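Local coordinates for periplasmic binding protein/LacI transcriptional regulator (Shewanella sp. ANA-3, PDB 5OCP) that binds L-arabinofuranose in the periplasm, in both its alpha and beta forms, as the substrate-binding component of an arabinose ABC transporter, at residues G13-T16 with S17-E20. Residues are numbered along the deposited sequence; the frame is centred on the assembly and turned at random.
With FUB (beta-L-arabinofuranose), chain J; AHR (alpha-L-arabinofuranose), chain I.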
loop_
_atom_site.group_PDB
_atom_site.type_symbol
_atom_site.label_atom_id
_atom_site.label_comp_id
_atom_site.label_asym_id
_atom_site.label_seq_id
_atom_site.Cartn_x
_atom_site.Cartn_y
_atom_site.Cartn_z
ATOM N N GLY A 13 2.121 -3.055 8.675
ATOM C CA GLY A 13 2.290 -4.442 8.457
ATOM C C GLY A 13 2.289 -4.879 7.008
ATOM O O GLY A 13 3.087 -5.804 6.619
ATOM N N TRP A 14 1.502 -4.236 6.156
ATOM C CA TRP A 14 1.639 -4.485 4.733
ATOM C C TRP A 14 3.078 -4.242 4.215
ATOM O O TRP A 14 3.684 -5.118 3.530
ATOM C CB TRP A 14 0.610 -3.717 3.855
ATOM C CG TRP A 14 0.795 -4.136 2.435
ATOM C CD1 TRP A 14 0.179 -5.257 1.809
ATOM C CD2 TRP A 14 1.664 -3.599 1.437
ATOM N NE1 TRP A 14 0.634 -5.375 0.514
ATOM C CE2 TRP A 14 1.581 -4.440 0.283
ATOM C CE3 TRP A 14 2.576 -2.540 1.399
ATOM C CZ2 TRP A 14 2.287 -4.163 -0.879
ATOM C CZ3 TRP A 14 3.248 -2.267 0.249
ATOM C CH2 TRP A 14 3.129 -3.086 -0.869
ATOM N N ARG A 15 3.633 -3.087 4.570
ATOM C CA ARG A 15 4.951 -2.753 4.111
ATOM C C ARG A 15 5.998 -3.751 4.545
ATOM O O ARG A 15 6.915 -4.104 3.776
ATOM C CB ARG A 15 5.294 -1.370 4.610
ATOM C CG ARG A 15 6.702 -0.928 4.351
ATOM C CD ARG A 15 7.008 -0.428 2.986
ATOM N NE ARG A 15 5.992 0.498 2.448
ATOM C CZ ARG A 15 5.798 0.697 1.127
ATOM N NH1 ARG A 15 6.558 0.116 0.268
ATOM N NH2 ARG A 15 4.743 1.403 0.665
ATOM N N THR A 16 5.931 -4.178 5.813
ATOM C CA THR A 16 6.935 -5.159 6.278
ATOM C C THR A 16 6.709 -6.490 5.610
ATOM O O THR A 16 7.725 -7.204 5.241
ATOM C CB THR A 16 6.937 -5.279 7.811
ATOM O OG1 THR A 16 5.651 -5.565 8.255
ATOM C CG2 THR A 16 7.295 -3.970 8.470
ATOM N N SER A 17 5.462 -6.856 5.327
ATOM C CA SER A 17 5.179 -8.048 4.530
ATOM C C SER A 17 5.747 -7.999 3.109
ATOM O O SER A 17 6.273 -9.018 2.557
ATOM C CB SER A 17 3.663 -8.395 4.520
ATOM O OG SER A 17 2.929 -7.604 3.552
ATOM N N PHE A 18 5.730 -6.805 2.529
ATOM C CA PHE A 18 6.321 -6.522 1.201
ATOM C C PHE A 18 7.793 -6.705 1.279
ATOM O O PHE A 18 8.388 -7.407 0.398
ATOM C CB PHE A 18 5.970 -5.124 0.755
ATOM C CG PHE A 18 6.493 -4.674 -0.560
ATOM C CD1 PHE A 18 6.768 -5.515 -1.586
ATOM C CD2 PHE A 18 6.661 -3.271 -0.756
ATOM C CE1 PHE A 18 7.213 -5.023 -2.778
ATOM C CE2 PHE A 18 7.119 -2.748 -1.947
ATOM C CZ PHE A 18 7.401 -3.653 -2.959
ATOM N N SER A 19 8.411 -6.151 2.279
ATOM C CA SER A 19 9.878 -6.350 2.420
ATOM C C SER A 19 10.232 -7.868 2.526
ATOM O O SER A 19 11.085 -8.378 1.851
ATOM C CB SER A 19 10.439 -5.616 3.600
ATOM O OG SER A 19 10.183 -4.256 3.426
ATOM N N GLU A 20 9.503 -8.580 3.357
ATOM C CA GLU A 20 9.718 -10.024 3.493
ATOM C C GLU A 20 9.474 -10.813 2.224
ATOM O O GLU A 20 10.248 -11.753 1.873
ATOM C CB GLU A 20 8.862 -10.612 4.666
ATOM C CG GLU A 20 9.360 -10.176 6.014
ATOM C CD GLU A 20 10.865 -10.568 6.300
ATOM O OE1 GLU A 20 11.366 -11.672 5.901
ATOM O OE2 GLU A 20 11.581 -9.756 6.937
HETATM O O5 FUB J . 2.095 1.912 -1.161
HETATM C C5 FUB J . 1.293 0.942 -0.563
HETATM C C4 FUB J . 0.740 1.450 0.759
HETATM O O4 FUB J . 1.759 1.924 1.605
HETATM C C3 FUB J . -0.037 0.360 1.512
HETATM O O3 FUB J . -1.339 0.327 1.015
HETATM C C2 FUB J . 0.085 0.880 2.940
HETATM O O2 FUB J . -0.068 -0.106 3.935
HETATM C C1 FUB J . 1.418 1.628 2.972
HETATM O O1 FUB J . 2.346 0.765 3.412
HETATM O O5 AHR I . 2.097 1.913 -1.162
HETATM C C5 AHR I . 1.291 0.941 -0.570
HETATM C C4 AHR I . 0.734 1.448 0.748
HETATM O O4 AHR I . 1.763 1.905 1.594
HETATM C C3 AHR I . -0.050 0.354 1.497
HETATM O O3 AHR I . -1.355 0.333 1.014
HETATM C C2 AHR I . 0.140 0.843 2.923
HETATM O O2 AHR I . -0.059 -0.107 3.929
HETATM C C1 AHR I . 1.603 1.241 2.856
HETATM O O1 AHR I . 1.865 2.100 3.845
#
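The first turn of helix 13-29 lines the arabinofuranose pocket through Trp14 and Arg15, and Phe18 packs on Trp14 one turn on. Phe18 CB sits over one face of the indole, 4.0 Å from the centroid of its six-membered ring. The two rings meet obliquely, planes 31° apart, with Trp14 CH2 3.5 Å from Phe18 CD2. With chi1 at -176°, the indole of Trp14 extends away from the backbone N and lies between Phe18 and the sugar. Trp14 NE1 donates a hydrogen bond to Leu243 O. Trp14 O takes two bonds, from Phe18 N at 2.8 Å and from Ser17 OG at 2.6 Å. Replacing Trp14 with alanine would probably deprive Phe18 of its aromatic partner and Leu243 O of its donor, and open a gap beside the sugar. The Arg15 chain bends at chi2 and chi3, bringing Arg15 NH1 to the edge of the Phe18 ring, 3.5 Å from Phe18 CD2. Arg15 NH2 gives a bent hydrogen bond to O4 of either anomer (3.2 Å, 139°). Salt bridges from NH2 to Asp88 and NE to Glu11, and a hydrogen bond from NH1 to Gln7, hold the guanidinium. The helix joins parallel strands 2-7 and 32-37 in a beta-alpha-beta unit, its N-terminal end facing the ligand cleft.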